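PDB 6C62: 1-carboxybiuret hydrolase subunit AtzE from Pseudomonas sp., which hydrolyses 1-carboxybiuret to urea-1,3-dicarboxylate and ammonia in the bacterial breakdown of atrazine, as a member of the amidase family. Local coordinates for residues A222-Q227 with Q242-V247; F191-R196 with A433-S438; V247-I252 with A443-Q448; M1-I6 with L212-E217. All coordinates share one frame; numbering follows the deposited sequence.

Contact 1: A222-Q227 with Q242-V247; sequences AYDAMQ and QPSVPV
Asp224 in the last turn of helix 216-226 and Gln227 just past its end hold the loop 242-247 through its backbone. The carboxylate of Asp224 spans two successive amides: Ser244 N gives a nearly straight bond (173°) to OD1, and Val245 N donates to Asp224 OD2 at 2.9 Å. Both donors come from the syn side, 16° and 24° out of the carboxylate plane. The hydroxyl of Ser244 adds a third bond, OG to Asp224 OD1 at 2.8 Å, arriving from well above that plane, which leaves OD1 with two clear donors.

Amide pairing is the second kind of bond. The Gln227 side chain, extended beyond CG, matches its two ends to the backbone of Gln242: Gln227 OE1 accepts from Gln242 N at 2.9 Å, while NE2 donates to Gln242 O. That carbonyl oxygen lies in the Gln227 amide plane, although NE2 itself sits above the carbonyl plane of Gln242.

Helix 216-226 follows strand 208-213 of the large mixed sheet of this amidase fold, and the loop leads on to strand 257-260 of the same sheet. The contact therefore ties the connecting loop back onto the end of the helix that precedes it, away from the annotated catalytic residues.

The Tyr223 ring carries Gln227 NE2 over one face, and Tyr223 CD2 at its edge meets Ser244 OG at 3.5 Å. A water in the ring plane joins Tyr223 OH, 2.7 Å away, to Gln242 O. Val245 CG2 approaches Asp224 OD2 to 3.3 Å.

Contact 2: F191-R196 with A433-S438; sequences FGRLSR and APWNES
The Arg193 guanidinium has Trp435 CE3 over one face, 3.4 Å from the plane and displaced from its centre, with Glu437 OE1 and Trp435 O at its edge. The indole stands almost perpendicular, the planes 88° apart, an edge-on approach to a guanidinium face. Trp435 CH2 lies 3.7 Å from Phe191 O, which is buried with no polar partner in the model.

Glu437 meets the guanidinium tip to tip in a side-on salt bridge: Arg193 NE binds Glu437 OE2 at 3.0 Å, and Arg193 NH1 binds Glu437 OE1 at 2.8 Å. Both oxygens stay near the guanidinium plane, but the nitrogens approach from above the carboxylate plane, the groups being turned 63° apart. Arg193 CG is anti to the backbone N (chi1 174°), and the chain then bends at chi2 and chi3. The loop between strands 185-188 and 208-213 is thus joined to the start of helix 437-449. Glu437 OE2 also accepts from Thr190 N, and Arg193 NH2 bonds Gln242 OE1. Trp435 NE1 binds the backbone of a chain of another protein, so the contact borders a subunit interface.

Paired buried charges, each with a further polar partner, imply that the bridge fixes both groups and probably keeps both ionised.

Contact 3: V247-I252 with A443-Q448; sequences VLSQGI and AGKVLQ
Lys445 of helix 437-449 leans on the turn at Leu248 and Ser249, where the loop before strand 257-260 of the amidase fold packs against that helix. Lys445 CB lies 3.4 Å from Leu248 O and 4.2 Å from Leu248 CD1, the two side chains crossing at about a right angle. Lys445 CG, anti to the backbone N (chi1 -178°), is again 3.4 Å from Leu248 O and turns toward Ser249 OG. Bent at chi2, which places CD, the chain runs on until Lys445 CE is 3.5 Å from Ser249 OG. At the tip, Lys445 NZ lies 3.2 Å from Ser249 OG; its salt bridge is with Asp449, further along the helix.

The loop is shaped by a type I turn from Val247 to Gln250, closed by the bond from Gln250 N to Val247 O. Beyond it, Gly251 adopts a positive phi of 85° and passes its CA alongside Val446 CG2. Arg442 NE donates to Gly251 O, adding a polar tie between loop and helix.

Past the glycine the contact turns apolar. Ile252 crosses Val446 at about a right angle, and Ile252 CG2 touches both helix residues, 4.0 Å from Ala443 CA and 4.1 Å from Val446 CG2.

Contact 4: M1-I6 with L212-E217; sequences MKTVEI and LADSVE
Thr3 and Asp214 make the two direct hydrogen bonds of the contact. Thr3 OG1 donates to Asp214 OD1 at 2.6 Å, coming from above the carboxylate plane, and Thr3 N reaches Asp214 OD2 at 3.0 Å on its syn lone pair, with a bent N-H angle of 136°. Thr3 OG1 sits beside its own backbone N (chi1 -64°), which lets both meet the one carboxylate. Lys2 contributes carbon: the two side chains run antiparallel past each other, Lys2 CD 3.4 Å from Asp214 OD2 and Lys2 CE 3.2 Å from Asp214 O, while Lys2 NZ remains 5.8 Å from Asp214 OD2, near but not in contact. At the other end, Val4 CG2 packs on Glu217 CB at 3.6 Å.

Thr3 opens helix 3-11, with Lys2 at the N-cap position, so the carboxylate receives an N-H from the first helical turn and would probably be stabilised by the helix end. Asp214 lies between strand 208-213 of the large sheet and helix 216-226. The contact thus sets the amino-terminal helix against this strand-to-helix junction.

Ser215 forms the next shell. Its OG donates to Asp214 OD1 on the face opposite Thr3 OG1, and it also caps helix 216-226 by accepting from Gly218 N. One water joins Ser215 OG to Val4 N; a second bridges Asp214 OD2 and, at longer range, Met1 O. Farther out, Glu217 OE1 accepts from Gln448 NE2.

Contact 2 is the most buried of the four and the nearest to the chain's centre, about 13 Å between centres; contacts 1, 3 and 4 are only partly buried, contact 3 lying farthest out at about 20 Å. Helix 216-226 is used at its start by contact 4 and at its end by contact 1, and helix 437-449 serves contacts 2 and 3. The buried contact 2 has a salt bridge beside a neighbouring protein chain; a carboxylate at a helix end takes loop amides in contact 1, one before a helix takes the first amide of helix 3-11 in contact 4, and contact 3 is largely carbon packing. Gln242 with Arg193 joins contacts 1 and 2; Gln448 with Glu217 joins 3 and 4.

Contact 1: A222-Q227 with Q242-V247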
loop_
_atom_site.group_PDB
_atom_site.type_symbol
_atom_site.label_atom_id
_atom_site.label_comp_id
_atom_site.label_asym_id
_atom_site.label_seq_id
_atom_site.Cartn_x
_atom_site.Cartn_y
_atom_site.Cartn_z
ATOM N N ALA A 222 -0.487 14.872 27.392
ATOM C CA ALA A 222 -0.831 15.374 26.054
ATOM C C ALA A 222 -1.231 14.200 25.162
ATOM O O ALA A 222 -2.215 14.252 24.442
ATOM C CB ALA A 222 0.346 16.125 25.487
ATOM N N TYR A 223 -0.437 13.134 25.235
ATOM C CA TYR A 223 -0.735 11.877 24.530
ATOM C C TYR A 223 -2.128 11.352 24.893
ATOM O O TYR A 223 -2.938 11.102 24.014
ATOM C CB TYR A 223 0.347 10.858 24.814
ATOM C CG TYR A 223 0.081 9.451 24.371
ATOM C CD1 TYR A 223 -0.248 9.169 23.067
ATOM C CD2 TYR A 223 0.131 8.398 25.271
ATOM C CE1 TYR A 223 -0.505 7.848 22.653
ATOM C CE2 TYR A 223 -0.043 7.082 24.882
ATOM C CZ TYR A 223 -0.408 6.818 23.551
ATOM O OH TYR A 223 -0.667 5.548 23.158
ATOM N N ASP A 224 -2.447 11.248 26.170
ATOM C CA ASP A 224 -3.833 10.809 26.559
ATOM C C ASP A 224 -4.958 11.696 26.027
ATOM O O ASP A 224 -5.929 11.196 25.455
ATOM C CB ASP A 224 -3.972 10.636 28.063
ATOM C CG ASP A 224 -3.251 9.349 28.582
ATOM O OD1 ASP A 224 -2.501 8.635 27.772
ATOM O OD2 ASP A 224 -3.391 9.089 29.825
ATOM N N ALA A 225 -4.745 12.998 26.059
ATOM C CA ALA A 225 -5.701 13.946 25.507
ATOM C C ALA A 225 -5.947 13.795 24.001
ATOM O O ALA A 225 -7.086 14.026 23.529
ATOM C CB ALA A 225 -5.237 15.376 25.835
ATOM N N MET A 226 -4.901 13.406 23.278
ATOM C CA MET A 226 -4.925 13.330 21.820
ATOM C C MET A 226 -5.408 11.956 21.225
ATOM O O MET A 226 -5.767 11.843 20.075
ATOM C CB MET A 226 -3.514 13.636 21.329
ATOM C CG MET A 226 -3.195 15.092 21.493
ATOM S SD MET A 226 -1.687 15.566 20.578
ATOM C CE MET A 226 -0.442 14.732 21.533
ATOM N N GLN A 227 -5.408 10.947 22.061
ATOM C CA GLN A 227 -5.741 9.580 21.643
ATOM C C GLN A 227 -7.195 9.415 21.247
ATOM O O GLN A 227 -8.053 10.113 21.774
ATOM C CB GLN A 227 -5.499 8.608 22.777
ATOM C CG GLN A 227 -4.066 8.161 23.006
ATOM C CD GLN A 227 -4.048 6.967 23.952
ATOM O OE1 GLN A 227 -4.602 5.944 23.619
ATOM N NE2 GLN A 227 -3.423 7.115 25.132
ATOM N N GLN A 242 -6.086 3.994 25.183
ATOM C CA GLN A 242 -5.323 3.202 26.151
ATOM C C GLN A 242 -4.540 4.195 27.027
ATOM O O GLN A 242 -3.409 4.608 26.672
ATOM C CB GLN A 242 -4.350 2.256 25.434
ATOM C CG GLN A 242 -4.994 1.164 24.570
ATOM C CD GLN A 242 -3.933 0.260 23.931
ATOM O OE1 GLN A 242 -3.182 0.675 23.037
ATOM N NE2 GLN A 242 -3.868 -0.964 24.391
ATOM N N PRO A 243 -5.144 4.632 28.143
ATOM C CA PRO A 243 -4.506 5.748 28.893
ATOM C C PRO A 243 -3.132 5.382 29.468
ATOM O O PRO A 243 -2.953 4.322 29.969
ATOM C CB PRO A 243 -5.529 6.079 29.998
ATOM C CG PRO A 243 -6.839 5.517 29.513
ATOM C CD PRO A 243 -6.482 4.286 28.705
ATOM N N SER A 244 -2.160 6.273 29.336
ATOM C CA SER A 244 -0.837 6.085 29.904
ATOM C C SER A 244 -0.643 6.762 31.269
ATOM O O SER A 244 0.179 6.300 32.077
ATOM C CB SER A 244 0.202 6.645 28.934
ATOM O OG SER A 244 0.031 8.086 28.784
ATOM N N VAL A 245 -1.379 7.837 31.544
ATOM C CA VAL A 245 -1.175 8.612 32.767
ATOM C C VAL A 245 -1.361 7.772 34.047
ATOM O O VAL A 245 -0.522 7.857 34.902
ATOM C CB VAL A 245 -2.041 9.894 32.818
ATOM C CG1 VAL A 245 -2.048 10.553 34.234
ATOM C CG2 VAL A 245 -1.513 10.905 31.785
ATOM N N PRO A 246 -2.408 6.922 34.132
ATOM C CA PRO A 246 -2.611 6.147 35.369
ATOM C C PRO A 246 -1.495 5.188 35.729
ATOM O O PRO A 246 -1.354 4.839 36.893
ATOM C CB PRO A 246 -3.906 5.354 35.077
ATOM C CG PRO A 246 -4.627 6.120 34.045
ATOM C CD PRO A 246 -3.544 6.771 33.218
ATOM N N VAL A 247 -0.718 4.733 34.752
ATOM C CA VAL A 247 0.340 3.764 35.048
ATOM C C VAL A 247 1.743 4.340 34.901
ATOM O O VAL A 247 2.750 3.595 34.972
ATOM C CB VAL A 247 0.178 2.472 34.154
ATOM C CG1 VAL A 247 -1.177 1.806 34.429
ATOM C CG2 VAL A 247 0.309 2.772 32.643
HETATM O O HOH W 1 -1.004 3.941 25.244
#

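Contact 2: F191-R196 with A433-S438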
loop_
_atom_site.group_PDB
_atom_site.type_symbol
_atom_site.label_atom_id
_atom_site.label_comp_id
_atom_site.label_asym_id
_atom_site.label_seq_id
_atom_site.Cartn_x
_atom_site.Cartn_y
_atom_site.Cartn_z
ATOM N N PHE A 191 3.020 4.109 14.809
ATOM C CA PHE A 191 2.412 4.494 13.544
ATOM C C PHE A 191 0.922 4.115 13.559
ATOM O O PHE A 191 0.550 2.964 13.842
ATOM C CB PHE A 191 3.114 3.803 12.376
ATOM C CG PHE A 191 2.668 4.305 11.034
ATOM C CD1 PHE A 191 3.182 5.489 10.502
ATOM C CD2 PHE A 191 1.626 3.701 10.409
ATOM C CE1 PHE A 191 2.712 6.010 9.316
ATOM C CE2 PHE A 191 1.100 4.220 9.211
ATOM C CZ PHE A 191 1.654 5.408 8.669
ATOM N N GLY A 192 0.062 5.068 13.274
ATOM C CA GLY A 192 -1.387 4.873 13.250
ATOM C C GLY A 192 -2.092 5.085 14.553
ATOM O O GLY A 192 -3.299 4.873 14.614
ATOM N N ARG A 193 -1.392 5.529 15.589
ATOM C CA ARG A 193 -2.023 5.834 16.854
ATOM C C ARG A 193 -2.816 7.154 16.859
ATOM O O ARG A 193 -3.942 7.219 17.333
ATOM C CB ARG A 193 -0.935 5.863 17.950
ATOM C CG ARG A 193 -1.398 6.295 19.318
ATOM C CD ARG A 193 -2.279 5.285 20.024
ATOM N NE ARG A 193 -1.468 4.214 20.610
ATOM C CZ ARG A 193 -1.964 3.225 21.372
ATOM N NH1 ARG A 193 -1.149 2.321 21.891
ATOM N NH2 ARG A 193 -3.244 3.110 21.563
ATOM N N LEU A 194 -2.133 8.238 16.450
ATOM C CA LEU A 194 -2.676 9.572 16.516
ATOM C C LEU A 194 -3.075 10.081 15.123
ATOM O O LEU A 194 -2.323 9.951 14.126
ATOM C CB LEU A 194 -1.685 10.520 17.173
ATOM C CG LEU A 194 -1.293 10.333 18.600
ATOM C CD1 LEU A 194 -0.497 11.530 19.087
ATOM C CD2 LEU A 194 -2.507 10.167 19.524
ATOM N N SER A 195 -4.275 10.655 15.069
ATOM C CA SER A 195 -4.893 11.074 13.791
ATOM C C SER A 195 -4.053 12.122 13.093
ATOM O O SER A 195 -3.581 13.104 13.732
ATOM C CB SER A 195 -6.262 11.665 14.026
ATOM O OG SER A 195 -6.760 12.180 12.786
ATOM N N ARG A 196 -3.875 11.942 11.814
ATOM C CA ARG A 196 -3.076 12.876 11.012
ATOM C C ARG A 196 -3.972 13.898 10.279
ATOM O O ARG A 196 -3.479 14.721 9.548
ATOM C CB ARG A 196 -2.249 12.091 9.977
ATOM C CG ARG A 196 -1.259 11.202 10.655
ATOM C CD ARG A 196 -0.306 10.469 9.714
ATOM N NE ARG A 196 -0.931 9.830 8.553
ATOM C CZ ARG A 196 -0.271 9.079 7.681
ATOM N NH1 ARG A 196 1.039 8.823 7.839
ATOM N NH2 ARG A 196 -0.898 8.563 6.664
ATOM N N ALA A 433 7.502 -2.216 21.558
ATOM C CA ALA A 433 6.728 -2.826 20.484
ATOM C C ALA A 433 5.576 -1.922 20.077
ATOM O O ALA A 433 5.114 -1.148 20.904
ATOM C CB ALA A 433 6.165 -4.167 20.947
ATOM N N PRO A 434 5.066 -2.055 18.828
ATOM C CA PRO A 434 3.848 -1.400 18.457
ATOM C C PRO A 434 2.759 -1.503 19.494
ATOM O O PRO A 434 2.450 -2.598 19.937
ATOM C CB PRO A 434 3.432 -2.086 17.147
ATOM C CG PRO A 434 4.779 -2.489 16.579
ATOM C CD PRO A 434 5.544 -2.975 17.774
ATOM N N TRP A 435 2.181 -0.352 19.826
ATOM C CA TRP A 435 1.062 -0.190 20.787
ATOM C C TRP A 435 1.465 -0.144 22.261
ATOM O O TRP A 435 0.595 0.003 23.121
ATOM C CB TRP A 435 -0.125 -1.153 20.521
ATOM C CG TRP A 435 -0.460 -1.216 19.060
ATOM C CD1 TRP A 435 -0.375 -2.292 18.266
ATOM C CD2 TRP A 435 -0.948 -0.146 18.245
ATOM N NE1 TRP A 435 -0.803 -2.001 17.019
ATOM C CE2 TRP A 435 -1.126 -0.663 16.959
ATOM C CE3 TRP A 435 -1.249 1.200 18.489
ATOM C CZ2 TRP A 435 -1.567 0.107 15.894
ATOM C CZ3 TRP A 435 -1.684 1.983 17.423
ATOM C CH2 TRP A 435 -1.865 1.422 16.143
ATOM N N ASN A 436 2.750 -0.164 22.536
ATOM C CA ASN A 436 3.232 -0.216 23.920
ATOM C C ASN A 436 3.869 1.102 24.356
ATOM O O ASN A 436 4.803 1.112 25.168
ATOM C CB ASN A 436 4.257 -1.372 24.078
ATOM C CG ASN A 436 3.605 -2.728 24.185
ATOM O OD1 ASN A 436 2.417 -2.829 24.249
ATOM N ND2 ASN A 436 4.405 -3.775 24.224
ATOM N N GLU A 437 3.303 2.224 23.907
ATOM C CA GLU A 437 3.716 3.570 24.361
ATOM C C GLU A 437 3.839 3.652 25.890
ATOM O O GLU A 437 4.767 4.294 26.376
ATOM C CB GLU A 437 2.698 4.634 23.987
ATOM C CG GLU A 437 2.648 5.062 22.521
ATOM C CD GLU A 437 1.822 4.156 21.585
ATOM O OE1 GLU A 437 1.571 2.944 21.877
ATOM O OE2 GLU A 437 1.464 4.653 20.506
ATOM N N SER A 438 2.924 3.053 26.643
ATOM C CA SER A 438 2.990 3.194 28.112
ATOM C C SER A 438 4.227 2.536 28.721
ATOM O O SER A 438 4.702 3.029 29.739
ATOM C CB SER A 438 1.677 2.791 28.807
ATOM O OG SER A 438 1.577 1.423 28.716
#

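Contact 3: V247-I252 with A443-Q448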
loop_
_atom_site.group_PDB
_atom_site.type_symbol
_atom_site.label_atom_id
_atom_site.label_comp_id
_atom_site.label_asym_id
_atom_site.label_seq_id
_atom_site.Cartn_x
_atom_site.Cartn_y
_atom_site.Cartn_z
ATOM N N VAL A 247 -0.718 4.733 34.752
ATOM C CA VAL A 247 0.340 3.764 35.048
ATOM C C VAL A 247 1.743 4.340 34.901
ATOM O O VAL A 247 2.750 3.595 34.972
ATOM C CB VAL A 247 0.178 2.472 34.154
ATOM C CG1 VAL A 247 -1.177 1.806 34.429
ATOM C CG2 VAL A 247 0.309 2.772 32.643
ATOM N N LEU A 248 1.845 5.657 34.716
ATOM C CA LEU A 248 3.136 6.281 34.431
ATOM C C LEU A 248 4.205 5.975 35.488
ATOM O O LEU A 248 5.413 5.843 35.173
ATOM C CB LEU A 248 2.933 7.783 34.299
ATOM C CG LEU A 248 4.162 8.607 33.951
ATOM C CD1 LEU A 248 4.679 8.207 32.581
ATOM C CD2 LEU A 248 3.825 10.126 34.023
ATOM N N SER A 249 3.751 5.854 36.737
ATOM C CA SER A 249 4.644 5.588 37.863
ATOM C C SER A 249 4.715 4.127 38.298
ATOM O O SER A 249 5.269 3.834 39.322
ATOM C CB SER A 249 4.298 6.505 39.028
ATOM O OG SER A 249 4.770 7.802 38.667
ATOM N N GLN A 250 4.220 3.215 37.474
ATOM C CA GLN A 250 4.246 1.783 37.798
ATOM C C GLN A 250 5.663 1.218 37.869
ATOM O O GLN A 250 5.870 0.199 38.546
ATOM C CB GLN A 250 3.385 1.022 36.790
ATOM C CG GLN A 250 3.143 -0.470 37.077
ATOM C CD GLN A 250 2.140 -1.077 36.093
ATOM O OE1 GLN A 250 1.095 -0.477 35.835
ATOM N NE2 GLN A 250 2.398 -2.264 35.613
ATOM N N GLY A 251 6.645 1.824 37.185
ATOM C CA GLY A 251 8.021 1.299 37.220
ATOM C C GLY A 251 8.248 0.192 36.190
ATOM O O GLY A 251 7.423 -0.057 35.341
ATOM N N ILE A 252 9.406 -0.427 36.255
ATOM C CA ILE A 252 9.902 -1.333 35.236
ATOM C C ILE A 252 10.234 -2.709 35.814
ATOM O O ILE A 252 10.889 -3.497 35.137
ATOM C CB ILE A 252 11.183 -0.767 34.565
ATOM C CG1 ILE A 252 12.215 -0.422 35.644
ATOM C CG2 ILE A 252 10.862 0.461 33.719
ATOM C CD1 ILE A 252 13.597 -0.291 35.129
ATOM N N ALA A 443 9.386 3.739 31.429
ATOM C CA ALA A 443 10.834 3.761 31.466
ATOM C C ALA A 443 11.352 5.200 31.569
ATOM O O ALA A 443 12.311 5.499 32.304
ATOM C CB ALA A 443 11.438 3.069 30.248
ATOM N N GLY A 444 10.719 6.105 30.825
ATOM C CA GLY A 444 11.068 7.501 30.939
ATOM C C GLY A 444 10.938 8.063 32.343
ATOM O O GLY A 444 11.800 8.838 32.796
ATOM N N LYS A 445 9.855 7.692 33.002
ATOM C CA LYS A 445 9.566 8.162 34.344
ATOM C C LYS A 445 10.666 7.687 35.356
ATOM O O LYS A 445 11.100 8.468 36.219
ATOM C CB LYS A 445 8.202 7.672 34.778
ATOM C CG LYS A 445 7.764 8.140 36.171
ATOM C CD LYS A 445 7.851 9.656 36.282
ATOM C CE LYS A 445 6.869 10.199 37.318
ATOM N NZ LYS A 445 7.306 9.789 38.673
ATOM N N VAL A 446 11.138 6.453 35.221
ATOM C CA VAL A 446 12.267 5.981 36.020
ATOM C C VAL A 446 13.521 6.816 35.744
ATOM O O VAL A 446 14.202 7.232 36.701
ATOM C CB VAL A 446 12.576 4.488 35.797
ATOM C CG1 VAL A 446 13.918 4.070 36.484
ATOM C CG2 VAL A 446 11.414 3.647 36.299
ATOM N N LEU A 447 13.810 7.130 34.470
ATOM C CA LEU A 447 14.953 7.974 34.214
ATOM C C LEU A 447 14.793 9.356 34.835
ATOM O O LEU A 447 15.769 9.934 35.331
ATOM C CB LEU A 447 15.304 8.076 32.725
ATOM C CG LEU A 447 15.765 6.796 32.021
ATOM C CD1 LEU A 447 16.015 7.060 30.535
ATOM C CD2 LEU A 447 17.007 6.161 32.651
ATOM N N GLN A 448 13.585 9.911 34.761
ATOM C CA GLN A 448 13.313 11.211 35.323
ATOM C C GLN A 448 13.452 11.235 36.852
ATOM O O GLN A 448 14.054 12.166 37.398
ATOM C CB GLN A 448 11.912 11.716 34.937
ATOM C CG GLN A 448 11.730 13.215 35.218
ATOM C CD GLN A 448 10.384 13.701 34.754
ATOM O OE1 GLN A 448 10.222 14.192 33.650
ATOM N NE2 GLN A 448 9.403 13.528 35.603
#

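Contact 4: M1-I6 with L212-E217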
loop_
_atom_site.group_PDB
_atom_site.type_symbol
_atom_site.label_atom_id
_atom_site.label_comp_id
_atom_site.label_asym_id
_atom_site.label_seq_id
_atom_site.Cartn_x
_atom_site.Cartn_y
_atom_site.Cartn_z
ATOM N N MET A 1 8.537 26.590 35.950
ATOM C CA MET A 1 7.794 25.451 36.554
ATOM C C MET A 1 7.244 24.606 35.398
ATOM O O MET A 1 7.030 25.067 34.275
ATOM C CB MET A 1 6.638 25.923 37.425
ATOM C CG MET A 1 5.628 26.829 36.751
ATOM S SD MET A 1 4.249 27.117 37.907
ATOM C CE MET A 1 5.040 28.195 39.136
ATOM N N LYS A 2 7.027 23.358 35.718
ATOM C CA LYS A 2 6.737 22.380 34.728
ATOM C C LYS A 2 5.243 22.263 34.551
ATOM O O LYS A 2 4.472 22.851 35.295
ATOM C CB LYS A 2 7.383 21.044 35.113
ATOM C CG LYS A 2 8.912 21.083 35.161
ATOM C CD LYS A 2 9.561 21.483 33.832
ATOM C CE LYS A 2 10.986 20.959 33.770
ATOM N NZ LYS A 2 11.841 21.584 34.802
ATOM N N THR A 3 4.854 21.535 33.507
ATOM C CA THR A 3 3.471 21.227 33.147
ATOM C C THR A 3 2.607 20.944 34.350
ATOM O O THR A 3 1.575 21.571 34.512
ATOM C CB THR A 3 3.502 19.997 32.198
ATOM O OG1 THR A 3 4.196 20.363 30.990
ATOM C CG2 THR A 3 2.137 19.584 31.819
ATOM N N VAL A 4 3.011 19.987 35.185
ATOM C CA VAL A 4 2.168 19.542 36.303
ATOM C C VAL A 4 1.874 20.707 37.262
ATOM O O VAL A 4 0.745 20.892 37.683
ATOM C CB VAL A 4 2.823 18.357 37.036
ATOM C CG1 VAL A 4 2.123 18.058 38.370
ATOM C CG2 VAL A 4 2.768 17.131 36.137
ATOM N N GLU A 5 2.895 21.477 37.592
ATOM C CA GLU A 5 2.760 22.616 38.481
ATOM C C GLU A 5 1.926 23.728 37.846
ATOM O O GLU A 5 1.090 24.313 38.510
ATOM C CB GLU A 5 4.141 23.163 38.818
ATOM C CG GLU A 5 4.081 24.098 39.980
ATOM C CD GLU A 5 5.449 24.436 40.600
ATOM O OE1 GLU A 5 6.527 23.882 40.173
ATOM O OE2 GLU A 5 5.398 25.296 41.534
ATOM N N ILE A 6 2.127 24.005 36.548
ATOM C CA ILE A 6 1.271 24.966 35.847
ATOM C C ILE A 6 -0.190 24.592 35.942
ATOM O O ILE A 6 -1.051 25.430 36.246
ATOM C CB ILE A 6 1.641 25.108 34.358
ATOM C CG1 ILE A 6 2.993 25.781 34.225
ATOM C CG2 ILE A 6 0.614 25.976 33.655
ATOM C CD1 ILE A 6 3.743 25.552 32.917
ATOM N N LEU A 212 6.129 17.008 22.119
ATOM C CA LEU A 212 7.366 17.245 22.852
ATOM C C LEU A 212 6.981 18.024 24.105
ATOM O O LEU A 212 5.958 18.711 24.109
ATOM C CB LEU A 212 8.359 18.074 22.047
ATOM C CG LEU A 212 8.959 17.461 20.795
ATOM C CD1 LEU A 212 7.966 17.555 19.652
ATOM C CD2 LEU A 212 10.262 18.120 20.349
ATOM N N ALA A 213 7.773 17.887 25.167
ATOM C CA ALA A 213 7.366 18.457 26.440
ATOM C C ALA A 213 8.499 18.678 27.392
ATOM O O ALA A 213 9.626 18.208 27.205
ATOM C CB ALA A 213 6.261 17.583 27.106
ATOM N N ASP A 214 8.187 19.440 28.434
ATOM C CA ASP A 214 9.139 19.796 29.482
ATOM C C ASP A 214 9.329 18.726 30.550
ATOM O O ASP A 214 10.128 18.903 31.484
ATOM C CB ASP A 214 8.714 21.105 30.119
ATOM C CG ASP A 214 7.436 20.981 30.960
ATOM O OD1 ASP A 214 6.731 19.907 31.014
ATOM O OD2 ASP A 214 7.104 22.003 31.564
ATOM N N SER A 215 8.607 17.624 30.428
ATOM C CA SER A 215 8.633 16.559 31.423
ATOM C C SER A 215 7.967 15.343 30.831
ATOM O O SER A 215 7.180 15.463 29.871
ATOM C CB SER A 215 7.872 16.955 32.684
ATOM O OG SER A 215 6.539 17.281 32.331
ATOM N N VAL A 216 8.253 14.178 31.403
ATOM C CA VAL A 216 7.600 12.976 30.922
ATOM C C VAL A 216 6.077 12.949 31.225
ATOM O O VAL A 216 5.285 12.398 30.439
ATOM C CB VAL A 216 8.392 11.693 31.357
ATOM C CG1 VAL A 216 8.184 11.408 32.819
ATOM C CG2 VAL A 216 7.934 10.508 30.473
ATOM N N GLU A 217 5.650 13.582 32.320
ATOM C CA GLU A 217 4.232 13.746 32.630
ATOM C C GLU A 217 3.553 14.558 31.552
ATOM O O GLU A 217 2.449 14.243 31.169
ATOM C CB GLU A 217 3.989 14.474 33.980
ATOM C CG GLU A 217 4.374 13.695 35.211
ATOM C CD GLU A 217 5.860 13.826 35.596
ATOM O OE1 GLU A 217 6.714 14.378 34.830
ATOM O OE2 GLU A 217 6.206 13.351 36.710
HETATM O O HOH W 2 8.091 24.321 31.342
HETATM O O HOH W 3 5.410 18.310 34.759
#